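Endo-b-1,4-glucanase (Nasutitermes takasagoensis, PDB 1KS8) probably catalyses the endohydrolysis of beta-1,4-glucosidic linkages in cellulose and related beta-glucans, as a glycosyl hydrolase of family 9. Local coordinates at residues A[353-358]-A[399-404]; A[302-307]-A[390-395]; A[213-218]-A[240-245]; A[219-224]-A[261-266]; A[41-46]-A[112-117]. All blocks are in the same frame, centred on the assembly; numbering follows the deposited sequence.

From the N terminus, contact 5 comes first: it closes a 65-residue loop between the turn at 41-46 and strand 113-117 of the antiparallel sheet. The next two cross each other. Contact 3 closes 21 residues, bringing helix 212-226 against the end of helix 229-241, and contact 4 closes 36, setting a later part of helix 212-226 on helix 257-268. Contacts 2 and 1 cross as well. Contact 2 spans 82 residues from the start of helix 303-319 to 390-395, and contact 1 spans 40 between loop 353-358 and 399-404; the two touch through Asn400, Tyr401 and Pro355. Contact 2 lies about 27 Å and contact 1 about 38 Å, centre to centre, from contacts 3 and 4.

Contact 1 of 5, residues A[353-358]-A[399-404]; sequences NPPTRP and DNYVDD
Asp403 OD2 lies at the edge of the Arg357 guanidinium and near its plane, but the Asp403 carboxylate is turned 72° against that plane and takes NH1 from above its own. Asp403 is a predicted active-site residue, and the contact joins two loops of the (alpha/alpha)6 fold of family 9 glycosyl hydrolases. The third flat group, the Tyr401 ring, meets the Pro355 ring obliquely, with OH 3.2 Å from Pro355 CB; the same OH is hydrogen-bonded to Asn411. Asp403 CG is anti to the backbone N (chi1 -178°), which carries the carboxylate towards loop 353-358. There OD2 is gripped by three donors. Thr356 N reaches it from above the carboxylate plane at 2.8 Å in a nearly straight bond (166°). Thr356 OG1 comes nearly in line with the C-O bond, 3.0 Å from OD2. Arg357 NH1 adds a longer salt bridge to OD2 at 3.3 Å, while NE of the same guanidinium is bound to the carbonyl of Pro380. An alanine in place of Asp403 would probably leave Thr356 N and OG1, Arg357 N and Arg357 NH1 without their carboxylate acceptor. The other oxygen, OD1, also accepts from Asn411 ND2, and it offers its syn lone pair to Arg357 N at 3.1 Å.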
# COMPACT_ATOMS: atom_id res chain seq x y z
N ASN A 353 24.42 -7.09 -1.20
CA ASN A 353 24.03 -7.99 -0.11
C ASN A 353 22.58 -7.81 0.35
O ASN A 353 22.32 -7.60 1.53
CB ASN A 353 24.98 -7.78 1.07
CG ASN A 353 24.88 -8.87 2.12
OD1 ASN A 353 25.27 -8.66 3.27
ND2 ASN A 353 24.39 -10.03 1.73
N PRO A 354 21.63 -7.88 -0.58
CA PRO A 354 20.22 -7.71 -0.22
C PRO A 354 19.67 -8.91 0.54
O PRO A 354 20.30 -9.97 0.61
CB PRO A 354 19.54 -7.57 -1.58
CG PRO A 354 20.34 -8.53 -2.42
CD PRO A 354 21.76 -8.19 -2.02
N PRO A 355 18.49 -8.75 1.15
CA PRO A 355 17.90 -9.88 1.89
C PRO A 355 17.60 -10.95 0.85
O PRO A 355 17.13 -10.63 -0.25
CB PRO A 355 16.62 -9.28 2.46
CG PRO A 355 16.93 -7.82 2.59
CD PRO A 355 17.67 -7.54 1.30
N THR A 356 17.87 -12.21 1.17
CA THR A 356 17.58 -13.28 0.23
C THR A 356 16.58 -14.27 0.81
O THR A 356 16.17 -15.22 0.14
CB THR A 356 18.85 -14.06 -0.18
OG1 THR A 356 19.38 -14.75 0.96
CG2 THR A 356 19.90 -13.10 -0.72
N ARG A 357 16.19 -14.05 2.06
CA ARG A 357 15.24 -14.94 2.72
C ARG A 357 14.01 -14.20 3.25
O ARG A 357 13.66 -14.32 4.43
CB ARG A 357 15.94 -15.68 3.86
CG ARG A 357 17.16 -16.47 3.41
CD ARG A 357 17.88 -17.11 4.59
NE ARG A 357 19.01 -17.95 4.18
CZ ARG A 357 20.15 -17.49 3.68
NH1 ARG A 357 20.34 -16.18 3.52
NH2 ARG A 357 21.11 -18.34 3.34
N PRO A 358 13.33 -13.43 2.39
CA PRO A 358 12.14 -12.73 2.89
C PRO A 358 11.10 -13.72 3.41
O PRO A 358 11.00 -14.84 2.91
CB PRO A 358 11.66 -11.94 1.67
CG PRO A 358 12.13 -12.78 0.51
CD PRO A 358 13.52 -13.18 0.95
N ASP A 399 20.89 -0.08 13.36
CA ASP A 399 21.32 -0.51 12.03
C ASP A 399 21.79 -1.97 11.95
O ASP A 399 22.51 -2.34 11.02
CB ASP A 399 22.43 0.40 11.51
CG ASP A 399 22.01 1.86 11.45
OD1 ASP A 399 21.07 2.19 10.70
OD2 ASP A 399 22.63 2.68 12.17
N ASN A 400 21.39 -2.78 12.92
CA ASN A 400 21.78 -4.19 12.95
C ASN A 400 20.74 -5.02 12.21
O ASN A 400 19.54 -4.75 12.30
CB ASN A 400 21.92 -4.67 14.39
CG ASN A 400 23.07 -4.01 15.11
OD1 ASN A 400 23.07 -3.90 16.34
ND2 ASN A 400 24.08 -3.57 14.36
N TYR A 401 21.20 -6.04 11.49
CA TYR A 401 20.29 -6.87 10.71
C TYR A 401 20.90 -8.21 10.31
O TYR A 401 22.08 -8.30 9.97
CB TYR A 401 19.89 -6.11 9.44
CG TYR A 401 19.13 -6.93 8.42
CD1 TYR A 401 17.75 -7.09 8.50
CD2 TYR A 401 19.81 -7.57 7.38
CE1 TYR A 401 17.06 -7.86 7.56
CE2 TYR A 401 19.13 -8.34 6.44
CZ TYR A 401 17.76 -8.48 6.54
OH TYR A 401 17.09 -9.26 5.61
N VAL A 402 20.06 -9.25 10.35
CA VAL A 402 20.45 -10.60 9.96
C VAL A 402 19.32 -11.13 9.07
O VAL A 402 18.15 -11.09 9.45
CB VAL A 402 20.62 -11.53 11.18
CG1 VAL A 402 20.91 -12.95 10.71
CG2 VAL A 402 21.76 -11.03 12.06
N ASP A 403 19.69 -11.61 7.89
CA ASP A 403 18.74 -12.13 6.92
C ASP A 403 18.24 -13.51 7.37
O ASP A 403 18.91 -14.52 7.20
CB ASP A 403 19.47 -12.19 5.57
CG ASP A 403 18.60 -12.67 4.43
OD1 ASP A 403 17.35 -12.58 4.50
OD2 ASP A 403 19.19 -13.13 3.42
N ASP A 404 17.04 -13.52 7.95
CA ASP A 404 16.44 -14.75 8.48
C ASP A 404 14.95 -14.85 8.12
O ASP A 404 14.17 -13.97 8.46
CB ASP A 404 16.66 -14.77 10.00
CG ASP A 404 15.75 -15.76 10.72
OD1 ASP A 404 15.43 -16.82 10.15
OD2 ASP A 404 15.38 -15.46 11.88

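Contact 2 of 5, residues A[302-307]-A[390-395]; sequences GTLRHA and ALVGGP
Leu304 N donates to Gly393 O at 2.9 Å in a nearly straight bond (169°), the direct hydrogen bond between the two segments. Two waters add indirect polar links. One bridges Leu304's neighbour Arg305 to loop 390-395, accepting from Arg305 N and donating to Val392 O. The other lies between Thr303 OG1 and Pro395 O, and OG1 is also hydrogen-bonded to the carbonyl of Asp299. Within 302-307, Gly302 is the N-cap of helix 303-319 in this (alpha/alpha)6 fold: its O takes His306 N of the first turn and also Arg305 NE at 3.0 Å. The Arg305 guanidinium is further fixed by NH2 on the carbonyl of Trp301. Apolar packing centres on Leu304. Its CG is anti to the carbonyl carbon (chi1 -70°), and CD1 meets Leu391 CD1 at 3.9 Å, with Leu391 CD2 4.0 Å from Leu304 CB. Leu304 CD1 also sits 3.5 Å from Gly394 CA, and CG packs on Pro395 CD. Two of the glycines have a steric reason: a CB on Gly394 would come 2.7 Å from Leu304 CG, a clash, and the positive phi of Gly302 favours glycine. Gly393 lies close to the predicted active-site residue Glu412, while Tyr337 of helix 324-341 packs against both Leu304 and Pro395.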
# COMPACT_ATOMS: atom_id res chain seq x y z
N GLY A 302 7.74 -2.87 10.27
CA GLY A 302 7.86 -2.24 8.97
C GLY A 302 8.63 -0.94 9.08
O GLY A 302 8.19 0.11 8.61
N THR A 303 9.80 -1.02 9.70
CA THR A 303 10.65 0.15 9.91
C THR A 303 10.97 0.92 8.62
O THR A 303 10.80 2.13 8.57
CB THR A 303 11.96 -0.27 10.61
OG1 THR A 303 11.64 -0.94 11.83
CG2 THR A 303 12.81 0.95 10.92
N LEU A 304 11.44 0.22 7.59
CA LEU A 304 11.76 0.91 6.35
C LEU A 304 10.50 1.50 5.71
O LEU A 304 10.55 2.58 5.12
CB LEU A 304 12.48 -0.04 5.38
CG LEU A 304 13.90 -0.39 5.84
CD1 LEU A 304 14.43 -1.54 5.02
CD2 LEU A 304 14.81 0.83 5.71
N ARG A 305 9.39 0.79 5.82
CA ARG A 305 8.12 1.26 5.29
C ARG A 305 7.76 2.60 5.91
O ARG A 305 7.28 3.51 5.23
CB ARG A 305 7.02 0.21 5.57
CG ARG A 305 5.57 0.71 5.49
CD ARG A 305 5.12 1.38 6.79
NE ARG A 305 5.27 0.51 7.96
CZ ARG A 305 4.40 -0.44 8.32
NH1 ARG A 305 3.31 -0.66 7.61
NH2 ARG A 305 4.64 -1.16 9.41
N HIS A 306 7.98 2.74 7.22
CA HIS A 306 7.67 4.01 7.88
C HIS A 306 8.57 5.13 7.36
O HIS A 306 8.11 6.25 7.15
CB HIS A 306 7.81 3.88 9.40
CG HIS A 306 6.69 3.13 10.05
ND1 HIS A 306 5.38 3.54 9.96
CD2 HIS A 306 6.69 2.01 10.81
CE1 HIS A 306 4.62 2.70 10.64
NE2 HIS A 306 5.39 1.76 11.17
N ALA A 307 9.85 4.83 7.16
CA ALA A 307 10.79 5.84 6.66
C ALA A 307 10.45 6.23 5.23
O ALA A 307 10.53 7.41 4.86
CB ALA A 307 12.22 5.32 6.74
N ALA A 390 10.95 -6.17 -3.47
CA ALA A 390 10.34 -6.15 -2.14
C ALA A 390 11.16 -5.45 -1.07
O ALA A 390 12.33 -5.78 -0.84
CB ALA A 390 10.03 -7.58 -1.70
N LEU A 391 10.53 -4.48 -0.40
CA LEU A 391 11.18 -3.75 0.69
C LEU A 391 10.88 -4.51 1.98
O LEU A 391 9.72 -4.70 2.35
CB LEU A 391 10.60 -2.33 0.78
CG LEU A 391 11.17 -1.42 1.88
CD1 LEU A 391 12.62 -1.09 1.58
CD2 LEU A 391 10.34 -0.15 1.97
N VAL A 392 11.92 -4.97 2.67
CA VAL A 392 11.72 -5.72 3.91
C VAL A 392 11.52 -4.79 5.11
O VAL A 392 11.65 -3.58 5.00
CB VAL A 392 12.91 -6.68 4.22
CG1 VAL A 392 13.07 -7.68 3.08
CG2 VAL A 392 14.19 -5.89 4.43
N GLY A 393 11.19 -5.39 6.26
CA GLY A 393 11.01 -4.61 7.47
C GLY A 393 12.24 -3.76 7.72
O GLY A 393 12.14 -2.56 7.97
N GLY A 394 13.41 -4.39 7.65
CA GLY A 394 14.63 -3.64 7.83
C GLY A 394 15.44 -3.91 9.08
O GLY A 394 15.19 -4.87 9.80
N PRO A 395 16.43 -3.05 9.35
CA PRO A 395 17.32 -3.17 10.52
C PRO A 395 16.69 -2.65 11.80
O PRO A 395 15.61 -2.04 11.78
CB PRO A 395 18.52 -2.34 10.10
CG PRO A 395 17.87 -1.20 9.37
CD PRO A 395 16.81 -1.89 8.52
O HOH W 1 13.28 -3.33 12.00
O HOH W 2 9.43 -2.14 5.90

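Contact 3 of 5, residues A[213-218]-A[240-245]; sequences DELVWA and DEFGLQ
With chi1 at -178°, Val216 holds CG1 anti to its backbone N and CG2 beside that N, while Leu244 keeps its CG in a less usual position (chi1 -92°). The two side chains reach toward each other tip to tip, CG2 of Val216 lying 3.8 Å from CD2 of Leu244. The contact packs helix 212-226 of the (alpha/alpha)6 fold on the C-terminal end of helix 229-241, which closes in a Schellman motif. Gly243, with positive phi, is its C-prime residue: Gly243 N bonds to Asp240 O at 3.0 Å, and Leu244 N to Tyr239 O. The end of the helix thus sets Phe242 and Leu244 against the neighbouring helix. Asp213 and Glu214 bind calcium in another structure of this protein; here Asp213 OD2 is hydrogen-bonded to Lys256 N, and Asp213 CA lies 4.3 Å from Leu244 CD2. Val216 CG2 also approaches Phe242 CD1 obliquely, at 4.2 Å. Leu215 CD1 comes to the edge of the same ring, near its plane, 4.3 Å from CE1.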
# COMPACT_ATOMS: atom_id res chain seq x y z
N ASP A 213 -10.49 9.48 10.25
CA ASP A 213 -9.60 10.09 9.26
C ASP A 213 -9.89 9.57 7.86
O ASP A 213 -9.66 10.27 6.87
CB ASP A 213 -8.13 9.86 9.63
CG ASP A 213 -7.75 8.39 9.66
OD1 ASP A 213 -8.51 7.60 10.25
OD2 ASP A 213 -6.69 8.03 9.10
N GLU A 214 -10.42 8.35 7.77
CA GLU A 214 -10.75 7.75 6.49
C GLU A 214 -11.90 8.47 5.79
O GLU A 214 -11.92 8.58 4.56
CB GLU A 214 -11.14 6.28 6.67
CG GLU A 214 -9.98 5.36 7.01
CD GLU A 214 -8.90 5.39 5.96
OE1 GLU A 214 -9.24 5.42 4.76
OE2 GLU A 214 -7.70 5.39 6.34
N LEU A 215 -12.85 8.97 6.57
CA LEU A 215 -13.98 9.69 6.00
C LEU A 215 -13.50 10.98 5.34
O LEU A 215 -13.97 11.36 4.27
CB LEU A 215 -15.02 9.99 7.08
CG LEU A 215 -15.75 8.75 7.64
CD1 LEU A 215 -16.66 9.16 8.79
CD2 LEU A 215 -16.55 8.09 6.53
N VAL A 216 -12.56 11.66 6.00
CA VAL A 216 -12.02 12.91 5.47
C VAL A 216 -11.17 12.61 4.23
O VAL A 216 -11.24 13.31 3.23
CB VAL A 216 -11.13 13.62 6.52
CG1 VAL A 216 -10.62 14.93 5.97
CG2 VAL A 216 -11.93 13.85 7.80
N TRP A 217 -10.36 11.56 4.33
CA TRP A 217 -9.48 11.12 3.24
C TRP A 217 -10.31 10.79 2.00
O TRP A 217 -10.01 11.27 0.90
CB TRP A 217 -8.70 9.89 3.74
CG TRP A 217 -7.75 9.20 2.78
CD1 TRP A 217 -7.81 7.89 2.39
CD2 TRP A 217 -6.52 9.72 2.25
NE1 TRP A 217 -6.70 7.56 1.66
CE2 TRP A 217 -5.89 8.66 1.56
CE3 TRP A 217 -5.89 10.97 2.28
CZ2 TRP A 217 -4.65 8.81 0.91
CZ3 TRP A 217 -4.66 11.12 1.64
CH2 TRP A 217 -4.06 10.05 0.97
N ALA A 218 -11.36 10.00 2.18
CA ALA A 218 -12.24 9.61 1.08
C ALA A 218 -12.94 10.82 0.47
O ALA A 218 -13.02 10.96 -0.75
CB ALA A 218 -13.27 8.59 1.56
N ASP A 240 -12.53 19.41 10.77
CA ASP A 240 -12.66 20.29 11.93
C ASP A 240 -13.40 19.60 13.07
O ASP A 240 -12.99 19.67 14.22
CB ASP A 240 -13.39 21.58 11.56
CG ASP A 240 -12.63 22.42 10.56
OD1 ASP A 240 -11.38 22.35 10.55
OD2 ASP A 240 -13.28 23.17 9.80
N GLU A 241 -14.50 18.92 12.73
CA GLU A 241 -15.30 18.22 13.73
C GLU A 241 -14.46 17.21 14.50
O GLU A 241 -14.52 17.14 15.73
CB GLU A 241 -16.46 17.48 13.05
CG GLU A 241 -17.46 16.87 14.03
CD GLU A 241 -18.43 15.90 13.36
OE1 GLU A 241 -18.91 16.20 12.25
OE2 GLU A 241 -18.71 14.84 13.96
N PHE A 242 -13.69 16.42 13.77
CA PHE A 242 -12.84 15.39 14.35
C PHE A 242 -11.53 15.94 14.91
O PHE A 242 -10.79 15.23 15.59
CB PHE A 242 -12.55 14.31 13.30
CG PHE A 242 -13.78 13.64 12.75
CD1 PHE A 242 -13.75 13.02 11.51
CD2 PHE A 242 -14.96 13.59 13.49
CE1 PHE A 242 -14.88 12.37 11.00
CE2 PHE A 242 -16.09 12.95 12.99
CZ PHE A 242 -16.05 12.34 11.74
N GLY A 243 -11.24 17.21 14.61
CA GLY A 243 -10.02 17.83 15.09
C GLY A 243 -8.75 17.15 14.62
O GLY A 243 -7.81 16.96 15.39
N LEU A 244 -8.70 16.79 13.34
CA LEU A 244 -7.53 16.12 12.77
C LEU A 244 -6.23 16.90 12.91
O LEU A 244 -5.15 16.30 12.89
CB LEU A 244 -7.77 15.80 11.29
CG LEU A 244 -8.37 14.42 10.97
CD1 LEU A 244 -9.70 14.26 11.68
CD2 LEU A 244 -8.53 14.28 9.47
N GLN A 245 -6.31 18.22 13.05
CA GLN A 245 -5.10 19.02 13.18
C GLN A 245 -4.31 18.62 14.43
O GLN A 245 -3.11 18.86 14.51
CB GLN A 245 -5.45 20.51 13.26
CG GLN A 245 -6.34 20.88 14.44
CD GLN A 245 -7.81 20.91 14.08
OE1 GLN A 245 -8.34 19.98 13.47
NE2 GLN A 245 -8.48 22.00 14.45

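Contact 4 of 5, residues A[219-224]-A[261-266]; sequences AAWLYR and QVLLAK
Two helices packed side by side make this contact, 219-224 against 261-266, with Leu263 of the second set over the indole of Trp221. The axes of the short segments approach to 10.3 Å, and their directions differ by 32°. Leu263 CD1 lies over one face of the indole, 3.6 Å from the centroid of the five-membered ring and 18° off its normal, a CH-pi contact. The same methyl rests 3.7 Å from Ala220 CB, which Leu264 CD2 meets at 4.0 Å. Both helices belong to the (alpha/alpha)6 fold, and Trp221 continues inward, edge-to-face with Trp217 and Trp74. An alanine in place of Trp221 would probably leave Leu263 CD1 without its aromatic bed and open a gap beside Leu263 and the rings of Trp217 and Trp74. Arg224 CG is anti to the backbone N (chi1 -175°) and the chain runs extended to NE; Arg224 NH1 comes 3.9 Å from Leu263 CD2. The like-charged Lys266 NZ stands 3.6 Å from Arg224 NH2, a repulsion that the salt bridge of that nitrogen to Asp78 is likely to ease. A water at the edge of the guanidinium, in its plane, accepts from NH2 at 2.9 Å and, weakly, from Lys266 NZ.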
# COMPACT_ATOMS: atom_id res chain seq x y z
N ALA A 219 -13.45 11.70 1.33
CA ALA A 219 -14.14 12.90 0.85
C ALA A 219 -13.20 13.78 0.04
O ALA A 219 -13.58 14.31 -1.01
CB ALA A 219 -14.71 13.68 2.03
N ALA A 220 -11.97 13.93 0.51
CA ALA A 220 -10.99 14.75 -0.19
C ALA A 220 -10.69 14.17 -1.57
O ALA A 220 -10.64 14.90 -2.56
CB ALA A 220 -9.71 14.86 0.63
N TRP A 221 -10.49 12.86 -1.64
CA TRP A 221 -10.21 12.22 -2.93
C TRP A 221 -11.39 12.33 -3.88
O TRP A 221 -11.21 12.53 -5.08
CB TRP A 221 -9.81 10.75 -2.73
CG TRP A 221 -8.35 10.60 -2.45
CD1 TRP A 221 -7.76 10.31 -1.25
CD2 TRP A 221 -7.28 10.80 -3.38
NE1 TRP A 221 -6.39 10.31 -1.39
CE2 TRP A 221 -6.07 10.61 -2.68
CE3 TRP A 221 -7.24 11.12 -4.75
CZ2 TRP A 221 -4.82 10.73 -3.30
CZ3 TRP A 221 -6.00 11.25 -5.36
CH2 TRP A 221 -4.81 11.05 -4.64
N LEU A 222 -12.61 12.20 -3.35
CA LEU A 222 -13.79 12.31 -4.19
C LEU A 222 -13.91 13.73 -4.74
O LEU A 222 -14.31 13.92 -5.89
CB LEU A 222 -15.05 11.93 -3.41
CG LEU A 222 -15.32 10.43 -3.43
CD1 LEU A 222 -16.38 10.07 -2.41
CD2 LEU A 222 -15.76 10.02 -4.84
N TYR A 223 -13.54 14.72 -3.94
CA TYR A 223 -13.59 16.10 -4.42
C TYR A 223 -12.60 16.25 -5.57
O TYR A 223 -12.92 16.83 -6.60
CB TYR A 223 -13.23 17.08 -3.30
CG TYR A 223 -13.07 18.50 -3.80
CD1 TYR A 223 -14.13 19.16 -4.42
CD2 TYR A 223 -11.85 19.17 -3.69
CE1 TYR A 223 -13.98 20.46 -4.91
CE2 TYR A 223 -11.69 20.46 -4.17
CZ TYR A 223 -12.76 21.10 -4.78
OH TYR A 223 -12.61 22.38 -5.27
N ARG A 224 -11.40 15.73 -5.38
CA ARG A 224 -10.37 15.82 -6.41
C ARG A 224 -10.80 15.15 -7.71
O ARG A 224 -10.49 15.63 -8.80
CB ARG A 224 -9.07 15.19 -5.91
CG ARG A 224 -7.90 15.36 -6.86
CD ARG A 224 -6.62 14.77 -6.29
NE ARG A 224 -5.47 15.19 -7.08
CZ ARG A 224 -4.21 15.05 -6.69
NH1 ARG A 224 -3.93 14.49 -5.52
NH2 ARG A 224 -3.22 15.49 -7.46
N GLN A 261 -3.79 15.95 5.32
CA GLN A 261 -3.35 17.33 5.40
C GLN A 261 -2.61 17.83 4.16
O GLN A 261 -2.88 18.93 3.68
CB GLN A 261 -2.49 17.50 6.65
CG GLN A 261 -3.31 17.41 7.93
CD GLN A 261 -2.48 17.13 9.17
OE1 GLN A 261 -2.98 17.23 10.29
NE2 GLN A 261 -1.22 16.77 8.97
N VAL A 262 -1.68 17.05 3.64
CA VAL A 262 -0.95 17.50 2.46
C VAL A 262 -1.87 17.48 1.24
O VAL A 262 -1.71 18.29 0.32
CB VAL A 262 0.33 16.64 2.21
CG1 VAL A 262 -0.03 15.29 1.62
CG2 VAL A 262 1.30 17.40 1.32
N LEU A 263 -2.86 16.59 1.24
CA LEU A 263 -3.81 16.50 0.14
C LEU A 263 -4.72 17.73 0.17
O LEU A 263 -4.90 18.40 -0.84
CB LEU A 263 -4.66 15.23 0.28
CG LEU A 263 -5.15 14.51 -0.99
CD1 LEU A 263 -6.39 13.69 -0.63
CD2 LEU A 263 -5.48 15.48 -2.10
N LEU A 264 -5.30 18.01 1.34
CA LEU A 264 -6.18 19.17 1.47
C LEU A 264 -5.43 20.48 1.23
O LEU A 264 -6.01 21.44 0.73
CB LEU A 264 -6.85 19.19 2.85
CG LEU A 264 -8.01 18.19 3.02
CD1 LEU A 264 -8.51 18.22 4.45
CD2 LEU A 264 -9.13 18.55 2.05
N ALA A 265 -4.15 20.51 1.58
CA ALA A 265 -3.36 21.72 1.36
C ALA A 265 -3.31 21.99 -0.14
O ALA A 265 -3.42 23.14 -0.58
CB ALA A 265 -1.95 21.53 1.90
N LYS A 266 -3.15 20.94 -0.93
CA LYS A 266 -3.09 21.09 -2.38
C LYS A 266 -4.44 21.44 -2.99
O LYS A 266 -4.53 22.27 -3.89
CB LYS A 266 -2.57 19.79 -3.02
CG LYS A 266 -2.42 19.87 -4.54
CD LYS A 266 -1.85 18.58 -5.10
CE LYS A 266 -1.52 18.72 -6.58
NZ LYS A 266 -2.72 19.07 -7.39
O HOH W 3 -3.92 17.12 -9.73

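Contact 5 of 5, residues A[41-46]-A[112-117]; sequences QGDQGQ and EFYGQV
The Tyr114 hydroxyl is gripped by two partners: Asp43 N donates to OH at 2.9 Å in a fairly straight bond (162°), and a water lies 2.6 Å from the same oxygen. Residues 42-45 form a type I beta turn, closed by Gly45 N to Gly42 O, and the ring packs obliquely against Gly42 and Asp43, its first residues. Tyr114 belongs to strand 113-117, the middle strand of a three-stranded antiparallel sheet, which carries a classic beta bulge at Gly115 and Gln116 opposite Tyr140. The water also donates to Glu112 OE1 at 2.8 Å, an oxygen that takes Thr108 OG1 as well. Tyr114 CG is anti to the carbonyl carbon (chi1 -81°), beside the backbone N, and the ring rises from the strand towards the turn. Gly42 CA makes an off-centre CH-pi contact, 4.2 Å from the ring centroid. A CB on Gly42 would fall 3.2 Å from Tyr114 CZ, a tight approach. Asp43 turns its carboxylate 89° against the ring, and a long, weak ion pair links OD1 to Lys141 of the adjoining strand. Its OD2 sits at the edge of the ring, in its plane, 3.9 Å from Tyr114 CE2.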
# COMPACT_ATOMS: atom_id res chain seq x y z
N GLN A 41 -14.66 -16.54 -3.59
CA GLN A 41 -16.02 -16.10 -3.87
C GLN A 41 -16.78 -15.62 -2.64
O GLN A 41 -16.44 -15.96 -1.51
CB GLN A 41 -16.79 -17.24 -4.52
CG GLN A 41 -16.96 -18.45 -3.62
CD GLN A 41 -17.33 -19.70 -4.38
OE1 GLN A 41 -16.47 -20.35 -4.99
NE2 GLN A 41 -18.61 -20.04 -4.38
N GLY A 42 -17.83 -14.83 -2.89
CA GLY A 42 -18.65 -14.29 -1.82
C GLY A 42 -19.65 -15.29 -1.27
O GLY A 42 -19.69 -16.44 -1.70
N ASP A 43 -20.47 -14.84 -0.33
CA ASP A 43 -21.46 -15.70 0.30
C ASP A 43 -22.53 -16.25 -0.64
O ASP A 43 -23.13 -17.28 -0.36
CB ASP A 43 -22.09 -14.97 1.49
CG ASP A 43 -21.07 -14.67 2.59
OD1 ASP A 43 -21.42 -13.95 3.55
OD2 ASP A 43 -19.92 -15.15 2.49
N GLN A 44 -22.78 -15.56 -1.75
CA GLN A 44 -23.76 -16.02 -2.73
C GLN A 44 -23.04 -16.61 -3.94
O GLN A 44 -23.65 -16.92 -4.96
CB GLN A 44 -24.67 -14.88 -3.20
CG GLN A 44 -25.81 -14.57 -2.24
CD GLN A 44 -25.36 -13.88 -0.98
OE1 GLN A 44 -25.93 -14.07 0.09
NE2 GLN A 44 -24.33 -13.05 -1.10
N GLY A 45 -21.73 -16.77 -3.81
CA GLY A 45 -20.95 -17.33 -4.91
C GLY A 45 -20.43 -16.29 -5.88
O GLY A 45 -19.96 -16.63 -6.96
N GLN A 46 -20.52 -15.01 -5.50
CA GLN A 46 -20.03 -13.94 -6.36
C GLN A 46 -18.53 -14.11 -6.58
O GLN A 46 -17.80 -14.47 -5.66
CB GLN A 46 -20.26 -12.57 -5.73
CG GLN A 46 -21.71 -12.23 -5.40
CD GLN A 46 -22.06 -12.49 -3.95
OE1 GLN A 46 -22.87 -11.77 -3.36
NE2 GLN A 46 -21.46 -13.52 -3.37
N GLU A 112 -22.76 -2.94 0.52
CA GLU A 112 -22.18 -4.21 0.93
C GLU A 112 -20.80 -4.28 0.31
O GLU A 112 -20.62 -3.98 -0.87
CB GLU A 112 -23.03 -5.39 0.45
CG GLU A 112 -22.56 -6.73 1.01
CD GLU A 112 -23.48 -7.88 0.64
OE1 GLU A 112 -23.34 -8.42 -0.48
OE2 GLU A 112 -24.34 -8.23 1.46
N PHE A 113 -19.81 -4.69 1.10
CA PHE A 113 -18.45 -4.76 0.59
C PHE A 113 -17.65 -5.88 1.25
O PHE A 113 -17.57 -5.96 2.48
CB PHE A 113 -17.75 -3.43 0.83
CG PHE A 113 -16.38 -3.35 0.21
CD1 PHE A 113 -16.24 -3.25 -1.16
CD2 PHE A 113 -15.24 -3.42 1.01
CE1 PHE A 113 -14.98 -3.21 -1.75
CE2 PHE A 113 -13.97 -3.39 0.43
CZ PHE A 113 -13.84 -3.29 -0.95
N TYR A 114 -17.07 -6.75 0.43
CA TYR A 114 -16.25 -7.82 0.98
C TYR A 114 -14.86 -7.28 1.30
O TYR A 114 -14.17 -6.74 0.43
CB TYR A 114 -16.18 -9.00 0.01
CG TYR A 114 -17.40 -9.87 0.10
CD1 TYR A 114 -18.59 -9.53 -0.55
CD2 TYR A 114 -17.40 -11.01 0.91
CE1 TYR A 114 -19.75 -10.29 -0.39
CE2 TYR A 114 -18.55 -11.78 1.08
CZ TYR A 114 -19.72 -11.41 0.43
OH TYR A 114 -20.85 -12.17 0.61
N GLY A 115 -14.48 -7.41 2.56
CA GLY A 115 -13.19 -6.91 3.00
C GLY A 115 -12.11 -7.94 3.24
O GLY A 115 -11.00 -7.59 3.63
N GLN A 116 -12.42 -9.21 3.02
CA GLN A 116 -11.41 -10.24 3.23
C GLN A 116 -11.76 -11.56 2.57
O GLN A 116 -12.93 -11.94 2.52
CB GLN A 116 -11.22 -10.48 4.73
CG GLN A 116 -9.93 -11.21 5.09
CD GLN A 116 -9.72 -11.31 6.60
OE1 GLN A 116 -9.84 -10.32 7.32
NE2 GLN A 116 -9.41 -12.51 7.08
N VAL A 117 -10.75 -12.22 2.03
CA VAL A 117 -10.91 -13.56 1.46
C VAL A 117 -9.75 -14.34 2.05
O VAL A 117 -8.58 -13.95 1.89
CB VAL A 117 -10.83 -13.60 -0.07
CG1 VAL A 117 -10.98 -15.05 -0.54
CG2 VAL A 117 -11.94 -12.74 -0.68
O HOH W 4 -23.19 -11.20 0.06